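Local coordinates for malonyl CoA-acyl carrier protein transacylase (Burkholderia pseudomallei 1710b, PDB 3EZO) that probably catalyses the transfer of the malonyl group from malonyl-CoA to holo-acyl carrier protein, giving malonyl-ACP and CoA, at residues N67-M72 with R121-A126; R36-E41 with I111-A116; A78-W83 with A89-V94; V173-A176 with G181-K184. One frame throughout, in Å; residues are numbered along the deposited sequence. Where two conformers were deposited one is given.

Contact 1 (N67-M72 with R121-A126)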
loop_
_atom_site.group_PDB
_atom_site.type_symbol
_atom_site.label_atom_id
_atom_site.label_comp_id
_atom_site.label_asym_id
_atom_site.label_seq_id
_atom_site.Cartn_x
_atom_site.Cartn_y
_atom_site.Cartn_z
ATOM N N ASN A 67 0.208 12.996 -5.877
ATOM C CA ASN A 67 -1.254 12.972 -5.776
ATOM C C ASN A 67 -1.748 11.585 -5.444
ATOM O O ASN A 67 -2.641 11.441 -4.623
ATOM C CB ASN A 67 -1.930 13.362 -7.106
ATOM C CG ASN A 67 -1.857 14.808 -7.381
ATOM O OD1 ASN A 67 -1.757 15.644 -6.456
ATOM N ND2 ASN A 67 -1.960 15.151 -8.666
ATOM N N THR A 68 -1.201 10.570 -6.103
ATOM C CA THR A 68 -1.687 9.211 -5.935
ATOM C C THR A 68 -1.654 8.789 -4.437
ATOM O O THR A 68 -2.615 8.214 -3.952
ATOM C CB THR A 68 -0.934 8.193 -6.824
ATOM O OG1 THR A 68 -0.863 8.673 -8.163
ATOM C CG2 THR A 68 -1.641 6.862 -6.831
ATOM N N GLN A 69 -0.574 9.101 -3.709
ATOM C CA GLN A 69 -0.456 8.617 -2.323
ATOM C C GLN A 69 -1.538 9.244 -1.394
ATOM O O GLN A 69 -2.310 8.512 -0.769
ATOM C CB GLN A 69 0.982 8.782 -1.797
ATOM C CG GLN A 69 1.938 7.798 -2.473
ATOM C CD GLN A 69 3.241 7.611 -1.757
ATOM O OE1 GLN A 69 3.349 7.839 -0.552
ATOM N NE2 GLN A 69 4.258 7.189 -2.510
ATOM N N PRO A 70 -1.660 10.579 -1.381
ATOM C CA PRO A 70 -2.799 11.146 -0.630
ATOM C C PRO A 70 -4.195 10.795 -1.195
ATOM O O PRO A 70 -5.133 10.656 -0.431
ATOM C CB PRO A 70 -2.534 12.646 -0.622
ATOM C CG PRO A 70 -1.275 12.896 -1.521
ATOM C CD PRO A 70 -0.705 11.600 -1.904
ATOM N N VAL A 71 -4.319 10.624 -2.502
ATOM C CA VAL A 71 -5.564 10.165 -3.086
ATOM C C VAL A 71 -5.971 8.774 -2.580
ATOM O O VAL A 71 -7.155 8.531 -2.286
ATOM C CB VAL A 71 -5.536 10.198 -4.644
ATOM C CG1 VAL A 71 -6.639 9.313 -5.205
ATOM C CG2 VAL A 71 -5.643 11.663 -5.166
ATOM N N MET A 72 -5.004 7.857 -2.488
ATOM C CA MET A 72 -5.327 6.498 -2.096
ATOM C C MET A 72 -5.590 6.364 -0.589
ATOM O O MET A 72 -6.379 5.506 -0.178
ATOM C CB MET A 72 -4.280 5.484 -2.551
ATOM C CG MET A 72 -4.361 5.074 -3.984
ATOM S SD MET A 72 -5.971 4.500 -4.498
ATOM C CE MET A 72 -6.265 3.047 -3.433
ATOM N N ARG A 121 1.777 12.897 1.390
ATOM C CA ARG A 121 2.269 13.813 0.336
ATOM C C ARG A 121 3.787 13.945 0.423
ATOM O O ARG A 121 4.518 13.794 -0.572
ATOM C CB ARG A 121 1.635 15.186 0.468
ATOM C CG ARG A 121 2.033 16.154 -0.615
ATOM C CD ARG A 121 1.176 17.423 -0.543
ATOM N NE ARG A 121 1.378 18.117 0.740
ATOM C CZ ARG A 121 0.834 19.283 1.084
ATOM N NH1 ARG A 121 0.030 19.939 0.264
ATOM N NH2 ARG A 121 1.099 19.782 2.272
ATOM N N PHE A 122 4.262 14.208 1.629
ATOM C CA PHE A 122 5.699 14.285 1.857
ATOM C C PHE A 122 6.407 12.952 1.520
ATOM O O PHE A 122 7.417 12.937 0.821
ATOM C CB PHE A 122 5.998 14.679 3.283
ATOM C CG PHE A 122 7.470 14.784 3.551
ATOM C CD1 PHE A 122 8.156 15.965 3.264
ATOM C CD2 PHE A 122 8.201 13.670 4.007
ATOM C CE1 PHE A 122 9.523 16.076 3.505
ATOM C CE2 PHE A 122 9.569 13.768 4.213
ATOM C CZ PHE A 122 10.226 14.968 3.953
ATOM N N ARG A 123 5.846 11.832 1.988
ATOM C CA ARG A 123 6.400 10.524 1.676
ATOM C C ARG A 123 6.559 10.360 0.161
ATOM O O ARG A 123 7.594 9.888 -0.324
ATOM C CB ARG A 123 5.482 9.425 2.190
ATOM C CG ARG A 123 5.914 8.011 1.799
ATOM C CD ARG A 123 4.966 6.990 2.475
ATOM N NE ARG A 123 5.349 5.562 2.313
ATOM C CZ ARG A 123 4.954 4.768 1.330
ATOM N NH1 ARG A 123 4.205 5.222 0.302
ATOM N NH2 ARG A 123 5.329 3.502 1.340
ATOM N N ALA A 124 5.518 10.713 -0.586
ATOM C CA ALA A 124 5.574 10.633 -2.057
ATOM C C ALA A 124 6.729 11.456 -2.606
ATOM O O ALA A 124 7.501 10.962 -3.439
ATOM C CB ALA A 124 4.240 11.048 -2.697
ATOM N N GLN A 125 6.873 12.684 -2.132
ATOM C CA GLN A 125 7.955 13.589 -2.575
ATOM C C GLN A 125 9.349 12.982 -2.274
ATOM O O GLN A 125 10.223 12.944 -3.162
ATOM C CB GLN A 125 7.766 14.983 -1.925
ATOM C CG GLN A 125 9.062 15.823 -1.622
ATOM C CD GLN A 125 9.794 16.292 -2.874
ATOM O OE1 GLN A 125 9.168 16.696 -3.885
ATOM N NE2 GLN A 125 11.134 16.257 -2.816
ATOM N N ALA A 126 9.519 12.493 -1.032
ATOM C CA ALA A 126 10.726 11.839 -0.591
ATOM C C ALA A 126 11.120 10.641 -1.444
ATOM O O ALA A 126 12.257 10.510 -1.834
ATOM C CB ALA A 126 10.578 11.397 0.904
#

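Contact 2 (R36-E41 with I111-A116)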
loop_
_atom_site.group_PDB
_atom_site.type_symbol
_atom_site.label_atom_id
_atom_site.label_comp_id
_atom_site.label_asym_id
_atom_site.label_seq_id
_atom_site.Cartn_x
_atom_site.Cartn_y
_atom_site.Cartn_z
ATOM N N ARG A 36 -18.322 12.663 1.438
ATOM C CA ARG A 36 -18.208 14.088 1.159
ATOM C C ARG A 36 -17.346 14.854 2.179
ATOM O O ARG A 36 -16.550 15.709 1.801
ATOM C CB ARG A 36 -19.609 14.732 1.098
ATOM C CG ARG A 36 -20.479 14.216 -0.064
ATOM C CD ARG A 36 -21.664 15.189 -0.223
ATOM N NE ARG A 36 -22.624 14.783 -1.225
ATOM C CZ ARG A 36 -23.570 15.578 -1.735
ATOM N NH1 ARG A 36 -23.699 16.822 -1.324
ATOM N NH2 ARG A 36 -24.404 15.113 -2.656
ATOM N N GLU A 37 -17.512 14.558 3.469
ATOM C CA GLU A 37 -16.789 15.260 4.505
ATOM C C GLU A 37 -15.309 14.877 4.496
ATOM O O GLU A 37 -14.466 15.700 4.799
ATOM C CB GLU A 37 -17.407 14.986 5.877
ATOM C CG GLU A 37 -18.860 15.466 6.025
ATOM C CD GLU A 37 -19.508 15.096 7.379
ATOM O OE1 GLU A 37 -19.733 13.879 7.757
ATOM O OE2 GLU A 37 -19.770 16.064 8.075
ATOM N N THR A 38 -15.007 13.633 4.155
ATOM C CA THR A 38 -13.629 13.169 4.042
ATOM C C THR A 38 -12.875 13.813 2.870
ATOM O O THR A 38 -11.697 14.231 3.008
ATOM C CB THR A 38 -13.585 11.653 3.890
ATOM O OG1 THR A 38 -14.255 11.090 5.005
ATOM C CG2 THR A 38 -12.111 11.157 3.849
ATOM N N LEU A 39 -13.561 13.939 1.743
ATOM C CA LEU A 39 -12.999 14.662 0.575
ATOM C C LEU A 39 -12.822 16.125 0.891
ATOM O O LEU A 39 -11.844 16.735 0.466
ATOM C CB LEU A 39 -13.905 14.504 -0.650
ATOM C CG LEU A 39 -13.907 13.103 -1.187
ATOM C CD1 LEU A 39 -15.064 12.849 -2.228
ATOM C CD2 LEU A 39 -12.535 12.728 -1.792
ATOM N N ASP A 40 -13.747 16.688 1.674
ATOM C CA ASP A 40 -13.594 18.085 2.087
ATOM C C ASP A 40 -12.394 18.250 2.991
ATOM O O ASP A 40 -11.622 19.203 2.842
ATOM C CB ASP A 40 -14.827 18.617 2.793
ATOM C CG ASP A 40 -15.933 19.021 1.817
ATOM O OD1 ASP A 40 -15.616 19.633 0.776
ATOM O OD2 ASP A 40 -17.125 18.752 2.109
ATOM N N GLU A 41 -12.243 17.333 3.936
ATOM C CA GLU A 41 -11.116 17.403 4.876
ATOM C C GLU A 41 -9.792 17.286 4.120
ATOM O O GLU A 41 -8.842 18.043 4.369
ATOM C CB GLU A 41 -11.259 16.295 5.946
ATOM C CG GLU A 41 -10.065 16.233 6.885
ATOM C CD GLU A 41 -10.225 15.240 8.091
ATOM O OE1 GLU A 41 -11.173 14.389 8.133
ATOM O OE2 GLU A 41 -9.367 15.371 8.998
ATOM N N ILE A 111 -2.613 7.533 13.899
ATOM C CA ILE A 111 -2.279 8.782 13.237
ATOM C C ILE A 111 -3.595 9.462 12.847
ATOM O O ILE A 111 -4.434 8.845 12.228
ATOM C CB ILE A 111 -1.418 8.554 11.958
ATOM C CG1 ILE A 111 -0.076 7.860 12.289
ATOM C CG2 ILE A 111 -1.106 9.914 11.237
ATOM C CD1 ILE A 111 0.774 7.468 11.008
ATOM N N ALA A 112 -3.780 10.715 13.210
ATOM C CA ALA A 112 -5.003 11.400 12.809
ATOM C C ALA A 112 -5.012 11.578 11.279
ATOM O O ALA A 112 -3.981 11.904 10.670
ATOM C CB ALA A 112 -5.123 12.777 13.542
ATOM N N PHE A 113 -6.158 11.353 10.663
ATOM C CA PHE A 113 -6.300 11.524 9.215
ATOM C C PHE A 113 -5.788 12.872 8.746
ATOM O O PHE A 113 -5.074 12.938 7.768
ATOM C CB PHE A 113 -7.729 11.251 8.772
ATOM C CG PHE A 113 -7.971 11.408 7.271
ATOM C CD1 PHE A 113 -7.222 10.695 6.334
ATOM C CD2 PHE A 113 -8.973 12.256 6.809
ATOM C CE1 PHE A 113 -7.454 10.826 4.936
ATOM C CE2 PHE A 113 -9.247 12.378 5.423
ATOM C CZ PHE A 113 -8.477 11.662 4.489
ATOM N N ARG A 114 -6.072 13.922 9.512
ATOM C CA ARG A 114 -5.651 15.273 9.167
ATOM C C ARG A 114 -4.141 15.349 9.135
ATOM O O ARG A 114 -3.602 16.133 8.359
ATOM C CB ARG A 114 -6.229 16.286 10.181
ATOM C CG ARG A 114 -5.867 17.723 10.006
ATOM C CD ARG A 114 -6.293 18.245 8.644
ATOM N NE ARG A 114 -5.854 19.627 8.404
ATOM C CZ ARG A 114 -4.630 19.982 8.015
ATOM N NH1 ARG A 114 -3.664 19.051 7.778
ATOM N NH2 ARG A 114 -4.374 21.276 7.838
ATOM N N ASP A 115 -3.462 14.552 9.978
ATOM C CA ASP A 115 -1.990 14.508 9.959
ATOM C C ASP A 115 -1.457 13.588 8.888
ATOM O O ASP A 115 -0.380 13.827 8.336
ATOM C CB ASP A 115 -1.408 14.091 11.319
ATOM C CG ASP A 115 -1.807 15.053 12.417
ATOM O OD1 ASP A 115 -2.165 16.216 12.085
ATOM O OD2 ASP A 115 -1.791 14.647 13.596
ATOM N N ALA A 116 -2.197 12.544 8.592
ATOM C CA ALA A 116 -1.755 11.565 7.619
ATOM C C ALA A 116 -1.679 12.154 6.198
ATOM O O ALA A 116 -0.905 11.694 5.359
ATOM C CB ALA A 116 -2.641 10.315 7.655
#

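Contact 3 (A78-W83 with A89-V94)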
loop_
_atom_site.group_PDB
_atom_site.type_symbol
_atom_site.label_atom_id
_atom_site.label_comp_id
_atom_site.label_asym_id
_atom_site.label_seq_id
_atom_site.Cartn_x
_atom_site.Cartn_y
_atom_site.Cartn_z
ATOM N N ALA A 78 -12.017 7.114 3.259
ATOM C CA ALA A 78 -13.405 7.452 2.995
ATOM C C ALA A 78 -14.244 6.218 3.114
ATOM O O ALA A 78 -15.337 6.249 3.683
ATOM C CB ALA A 78 -13.568 8.082 1.570
ATOM N N CYS A 79 -13.748 5.123 2.555
ATOM C CA CYS A 79 -14.482 3.880 2.542
ATOM C C CYS A 79 -14.616 3.304 3.952
ATOM O O CYS A 79 -15.663 2.711 4.302
ATOM C CB CYS A 79 -13.831 2.857 1.626
ATOM S SG CYS A 79 -13.983 3.162 -0.139
ATOM N N TYR A 80 -13.589 3.508 4.756
ATOM C CA TYR A 80 -13.599 3.071 6.155
ATOM C C TYR A 80 -14.609 3.861 6.952
ATOM O O TYR A 80 -15.360 3.279 7.733
ATOM C CB TYR A 80 -12.203 3.141 6.812
ATOM C CG TYR A 80 -12.178 2.511 8.209
ATOM C CD1 TYR A 80 -12.220 1.148 8.354
ATOM C CD2 TYR A 80 -12.185 3.289 9.357
ATOM C CE1 TYR A 80 -12.220 0.551 9.595
ATOM C CE2 TYR A 80 -12.194 2.705 10.625
ATOM C CZ TYR A 80 -12.224 1.335 10.726
ATOM O OH TYR A 80 -12.238 0.702 11.947
ATOM N N ARG A 81 -14.610 5.188 6.774
ATOM C CA ARG A 81 -15.568 6.043 7.446
ATOM C C ARG A 81 -17.029 5.691 7.015
ATOM O O ARG A 81 -17.923 5.712 7.843
ATOM C CB ARG A 81 -15.229 7.539 7.229
ATOM C CG ARG A 81 -14.136 8.104 8.139
ATOM C CD ARG A 81 -13.851 9.546 7.851
ATOM N NE ARG A 81 -13.012 10.239 8.836
ATOM C CZ ARG A 81 -12.480 11.443 8.636
ATOM N NH1 ARG A 81 -12.650 12.062 7.480
ATOM N NH2 ARG A 81 -11.735 12.042 9.548
ATOM N N ALA A 82 -17.261 5.343 5.751
ATOM C CA ALA A 82 -18.608 4.886 5.277
ATOM C C ALA A 82 -19.027 3.584 5.948
ATOM O O ALA A 82 -20.213 3.357 6.274
ATOM C CB ALA A 82 -18.601 4.693 3.786
ATOM N N TRP A 83 -18.062 2.684 6.106
ATOM C CA TRP A 83 -18.308 1.433 6.813
ATOM C C TRP A 83 -18.829 1.739 8.228
ATOM O O TRP A 83 -19.829 1.192 8.648
ATOM C CB TRP A 83 -17.043 0.574 6.823
ATOM C CG TRP A 83 -17.076 -0.630 7.710
ATOM C CD1 TRP A 83 -16.613 -0.705 8.965
ATOM C CD2 TRP A 83 -17.570 -1.929 7.382
ATOM N NE1 TRP A 83 -16.761 -1.977 9.458
ATOM C CE2 TRP A 83 -17.360 -2.747 8.501
ATOM C CE3 TRP A 83 -18.185 -2.474 6.257
ATOM C CZ2 TRP A 83 -17.726 -4.079 8.530
ATOM C CZ3 TRP A 83 -18.552 -3.789 6.277
ATOM C CH2 TRP A 83 -18.320 -4.593 7.417
ATOM N N ALA A 89 -18.745 -2.942 12.260
ATOM C CA ALA A 89 -17.889 -3.114 13.459
ATOM C C ALA A 89 -16.428 -2.788 13.149
ATOM O O ALA A 89 -16.021 -2.774 12.018
ATOM C CB ALA A 89 -18.000 -4.564 13.959
ATOM N N GLN A 90 -15.657 -2.529 14.185
ATOM C CA GLN A 90 -14.230 -2.338 14.059
ATOM C C GLN A 90 -13.598 -3.686 13.718
ATOM O O GLN A 90 -13.972 -4.692 14.293
ATOM C CB GLN A 90 -13.705 -1.788 15.374
ATOM C CG GLN A 90 -12.325 -1.169 15.311
ATOM C CD GLN A 90 -11.904 -0.585 16.640
ATOM O OE1 GLN A 90 -11.680 -1.337 17.598
ATOM N NE2 GLN A 90 -11.748 0.749 16.704
ATOM N N PRO A 91 -12.697 -3.729 12.720
ATOM C CA PRO A 91 -11.970 -4.963 12.512
ATOM C C PRO A 91 -11.079 -5.291 13.705
ATOM O O PRO A 91 -10.799 -4.430 14.536
ATOM C CB PRO A 91 -11.140 -4.680 11.267
ATOM C CG PRO A 91 -10.987 -3.195 11.271
ATOM C CD PRO A 91 -12.263 -2.671 11.808
ATOM N N SER A 92 -10.682 -6.548 13.827
ATOM C CA SER A 92 -9.839 -6.936 14.955
ATOM C C SER A 92 -8.344 -6.750 14.657
ATOM O O SER A 92 -7.527 -6.731 15.568
ATOM C CB SER A 92 -10.128 -8.365 15.382
ATOM O OG SER A 92 -10.184 -9.237 14.271
ATOM N N ILE A 93 -8.008 -6.643 13.377
ATOM C CA ILE A 93 -6.642 -6.468 12.938
ATOM C C ILE A 93 -6.658 -5.829 11.555
ATOM O O ILE A 93 -7.545 -6.093 10.760
ATOM C CB ILE A 93 -5.842 -7.810 12.972
ATOM C CG1 ILE A 93 -4.334 -7.562 12.726
ATOM C CG2 ILE A 93 -6.402 -8.808 12.001
ATOM C CD1 ILE A 93 -3.416 -8.771 13.196
ATOM N N VAL A 94 -5.695 -4.946 11.304
ATOM C CA VAL A 94 -5.579 -4.288 10.032
ATOM C C VAL A 94 -4.148 -4.351 9.502
ATOM O O VAL A 94 -3.222 -4.638 10.252
ATOM C CB VAL A 94 -6.012 -2.832 10.137
ATOM C CG1 VAL A 94 -7.550 -2.752 10.469
ATOM C CG2 VAL A 94 -5.166 -2.097 11.196
HETATM O O HOH W 1 -12.466 2.094 14.260
#

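Contact 4 (V173-A176 with G181-K184)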
loop_
_atom_site.group_PDB
_atom_site.type_symbol
_atom_site.label_atom_id
_atom_site.label_comp_id
_atom_site.label_asym_id
_atom_site.label_seq_id
_atom_site.Cartn_x
_atom_site.Cartn_y
_atom_site.Cartn_z
ATOM N N VAL A 173 5.894 -11.415 -7.554
ATOM C CA VAL A 173 6.950 -10.677 -6.864
ATOM C C VAL A 173 7.357 -9.483 -7.686
ATOM O O VAL A 173 7.550 -9.584 -8.899
ATOM C CB VAL A 173 8.171 -11.587 -6.535
ATOM C CG1 VAL A 173 9.241 -10.810 -5.786
ATOM C CG2 VAL A 173 7.716 -12.840 -5.776
ATOM N N VAL A 174 7.456 -8.331 -7.035
ATOM C CA VAL A 174 7.988 -7.155 -7.658
ATOM C C VAL A 174 9.426 -6.953 -7.196
ATOM O O VAL A 174 9.725 -7.025 -6.008
ATOM C CB VAL A 174 7.119 -5.901 -7.343
ATOM C CG1 VAL A 174 7.735 -4.589 -7.866
ATOM C CG2 VAL A 174 5.596 -6.104 -7.873
ATOM N N ILE A 175 10.298 -6.628 -8.138
ATOM C CA ILE A 175 11.707 -6.309 -7.841
ATOM C C ILE A 175 11.973 -4.845 -8.153
ATOM O O ILE A 175 11.199 -4.206 -8.859
ATOM C CB ILE A 175 12.658 -7.223 -8.679
ATOM C CG1 ILE A 175 12.573 -6.915 -10.188
ATOM C CG2 ILE A 175 12.283 -8.704 -8.423
ATOM C CD1 ILE A 175 13.680 -7.635 -11.103
ATOM N N ALA A 176 13.070 -4.338 -7.621
ATOM C CA ALA A 176 13.415 -2.932 -7.714
ATOM C C ALA A 176 14.916 -2.759 -7.550
ATOM O O ALA A 176 15.561 -3.532 -6.850
ATOM C CB ALA A 176 12.666 -2.110 -6.658
ATOM N N GLY A 181 20.221 -3.612 -13.414
ATOM C CA GLY A 181 19.901 -4.768 -12.586
ATOM C C GLY A 181 18.524 -5.331 -12.908
ATOM O O GLY A 181 18.337 -6.551 -13.015
ATOM N N ILE A 182 17.553 -4.422 -13.022
ATOM C CA ILE A 182 16.175 -4.780 -13.342
ATOM C C ILE A 182 16.108 -5.478 -14.711
ATOM O O ILE A 182 15.533 -6.539 -14.820
ATOM C CB ILE A 182 15.303 -3.506 -13.349
ATOM C CG1 ILE A 182 14.984 -3.105 -11.904
ATOM C CG2 ILE A 182 14.075 -3.667 -14.235
ATOM C CD1 ILE A 182 14.267 -4.130 -11.166
ATOM N N GLU A 183 16.724 -4.886 -15.734
ATOM C CA GLU A 183 16.810 -5.531 -17.069
ATOM C C GLU A 183 17.413 -6.938 -17.041
ATOM O O GLU A 183 16.822 -7.912 -17.538
ATOM C CB GLU A 183 17.582 -4.624 -18.039
ATOM C CG GLU A 183 16.662 -3.597 -18.608
ATOM C CD GLU A 183 17.356 -2.586 -19.503
ATOM O OE1 GLU A 183 18.110 -2.993 -20.429
ATOM O OE2 GLU A 183 17.129 -1.384 -19.284
ATOM N N LYS A 184 18.578 -7.071 -16.427
ATOM C CA LYS A 184 19.238 -8.387 -16.329
ATOM C C LYS A 184 18.418 -9.383 -15.510
ATOM O O LYS A 184 18.345 -10.573 -15.844
ATOM C CB LYS A 184 20.620 -8.220 -15.690
ATOM C CG LYS A 184 21.443 -9.481 -15.630
ATOM C CD LYS A 184 21.796 -9.957 -17.008
ATOM C CE LYS A 184 22.565 -11.252 -16.933
ATOM N NZ LYS A 184 23.820 -11.073 -16.115
#

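Contact 1 (N67-M72 with R121-A126)
Gln69 and Arg123 make the polar part of this contact. Arg123 NH1 donates a hydrogen bond to Gln69 OE1 at 2.9 Å. The oxygen lies at the edge of the guanidinium, in its plane. On the acceptor side the donor sits above the carbonyl plane, and the C=O...N angle is only 99°. The two side chains cross at about a right angle, with the amide and guanidinium planes 58° apart. The Arg123 methylenes CG and CD lie alongside the same oxygen, each 3.5 Å from Gln69 OE1. The amide is held from both ends, because Gln69 NE2 also bonds to Gln18 OE1.

Apolar packing lies beside this bond. The flank of the Gln69 amide rests on Ala124, with CD 3.7 Å from Ala124 CB. One step along, the ring carbon CG of Pro70 approaches CA of Arg121 at 4.1 Å.

The helix segments are nearly antiparallel, at 150°, and their axes come within 8.2 Å. Arg123 CG is anti to the backbone N, and the chain stays extended to NE. Its far nitrogen, NH2, then bonds to Gln256 OE1 and to OG of Ser98, the predicted active-site serine. An arginine beside the nucleophile is typical of the FabD active site, where it pairs with the malonyl carboxylate. The place of Arg123 is consistent with that role.

Contact 2 (R36-E41 with I111-A116)
Glu41 and Thr38 meet the ring of Phe113 from one helix, and Glu41 also touches Arg114. Glu41 OE1 comes to the ring at its edge, in the ring plane, 3.3 Å from Phe113 CD2. The carboxylate stands almost upright to the ring, with planes 84° apart. The ring-edge hydrogens, slightly positive, probably favour this approach of OE1. Glu41 and Phe113 run alongside each other, pointing opposite ways. The methyl CG2 of Thr38 packs further out on the ring, 3.5 Å from Phe113 CE2 and 3.7 Å from Phe113 CZ. The other carboxylate oxygen, Glu41 OE2, lies 3.5 Å from Arg114 CB. The charged end of Arg114 stays apart from it, with Arg114 NE 5.6 Å from Glu41 OE2.

The side of helix 33-46 packs against the first turn of helix 113-128, in the large subdomain of the acyltransferase fold. Ala112 holds the N-cap position of that turn.

With CG placed opposite the backbone N (chi1 180°), the Phe113 ring is sent toward helix 33-46. The ring also packs on Leu73, Thr74 and Tyr77 of helix 65-85. Glu41 is extended beyond CG and brings OE1 to a salt bridge with Arg81 NH2. Thr38 OG1 bonds to Val34 O within its own helix and to Arg81 NH1.

Contact 3 (A78-W83 with A89-V94)
Tyr80 reaches from its helix to Pro91 and Gln90. A trans chi1 of -172° swings its ring end to the loop, although CB itself does not point there. Tyr80 CE1 is the first ring atom to touch, 3.9 Å from Pro91 CD, with CZ next. The tip is closer: Tyr80 OH lies 3.4 Å from Pro91 CD. That carbon sits in the ring plane, at the ring edge, so the proline does not stack on a face. Gln90 CG is also near the hydroxyl. Water 1 lies in the same plane and is hydrogen-bonded to Tyr80 OH at 2.7 Å. Water 1 accepts a bond from Gln90 NE2 at 2.9 Å, and so bridges the two side chains.

One turn on, Trp83 NE1 donates an almost straight bond to Ala89 O, 2.8 Å long with an N-H...O angle of 177°. The oxygen lies in the indole plane.

Together these bonds tie the end of helix 65-85 to the loop entering strand 93-96 of the parallel sheet. Pro91 also packs on Phe11 and Phe13 of strand 11-15. Trp83 meets Phe13 edge-to-face and touches helix 306-314.

Contact 4 (V173-A176 with G181-K184)
Ala176 and Ile182 bring the two backbones nearest, with their CA atoms 6.5 Å apart, where strand 172-176 ends and the chain goes on into helix 179-191. No hydrogen bond crosses between the segments, and the contact is apolar.

Ile182 does the reaching. Its CB does not point at the strand, but its CG1 branch bends over. CG1 lies beside the backbone N (chi1 -78°), and chi2 of -60° swings CD1 toward Ile175. That single methyl makes the contact. Ile182 CD1 sits 3.4 Å from Ile175 CG1, which is tighter than usual for two carbons. Ile182 CD1 is also 3.6 Å from Ile175 CD1. The isoleucines lie flank to flank, each heading the other way.

Ile175 points at the helix from its CB. Its CG1 stands between the backbone N and the carbonyl carbon (chi1 67°), and this turns the branch to Ile182. The same methyl, Ile182 CD1, also lies 3.7 Å from the backbone N of Ala176. Ala176 itself turns its CB away from the helix.

The contact belongs to the small antiparallel sheet. Its beta-alpha-beta-beta-alpha-beta topology and its strand order 4-1-3-2 are those of a ferredoxin-like subdomain. Ile175 lies between sheet and helices, touching Val149 and Cys153 of helix 146-156 and Ala139 and Ile141 of strand 136-142. Ile182 also packs on Val162 of strand 162-169. On the other side of the sheet, Ala176 touches Met138, Val165 and the loop residue Ser208, next to the predicted active-site His207.

Overall arrangement
Contacts 1, 2 and 3 lie around helix 65-85 in the large subdomain, and contact 4 lies in the small antiparallel sheet. Contacts 1 and 2 share helix 113-128 and have centres about 14 Å apart. Contacts 1 and 3 share helix 65-85, with centres about 22 Å apart. Contacts 2 and 3 touch chiefly through Arg81, which joins helix 33-46 to helix 65-85. Along the chain the segments of contacts 1 and 2 alternate, and contact 3 falls within the span of each. Contact 4 follows, about 35 Å between centres from contacts 2 and 3. Contacts 1 and 4, about 23 Å between centres, approach the predicted active-site residues Ser98 and His207 from the two subdomains.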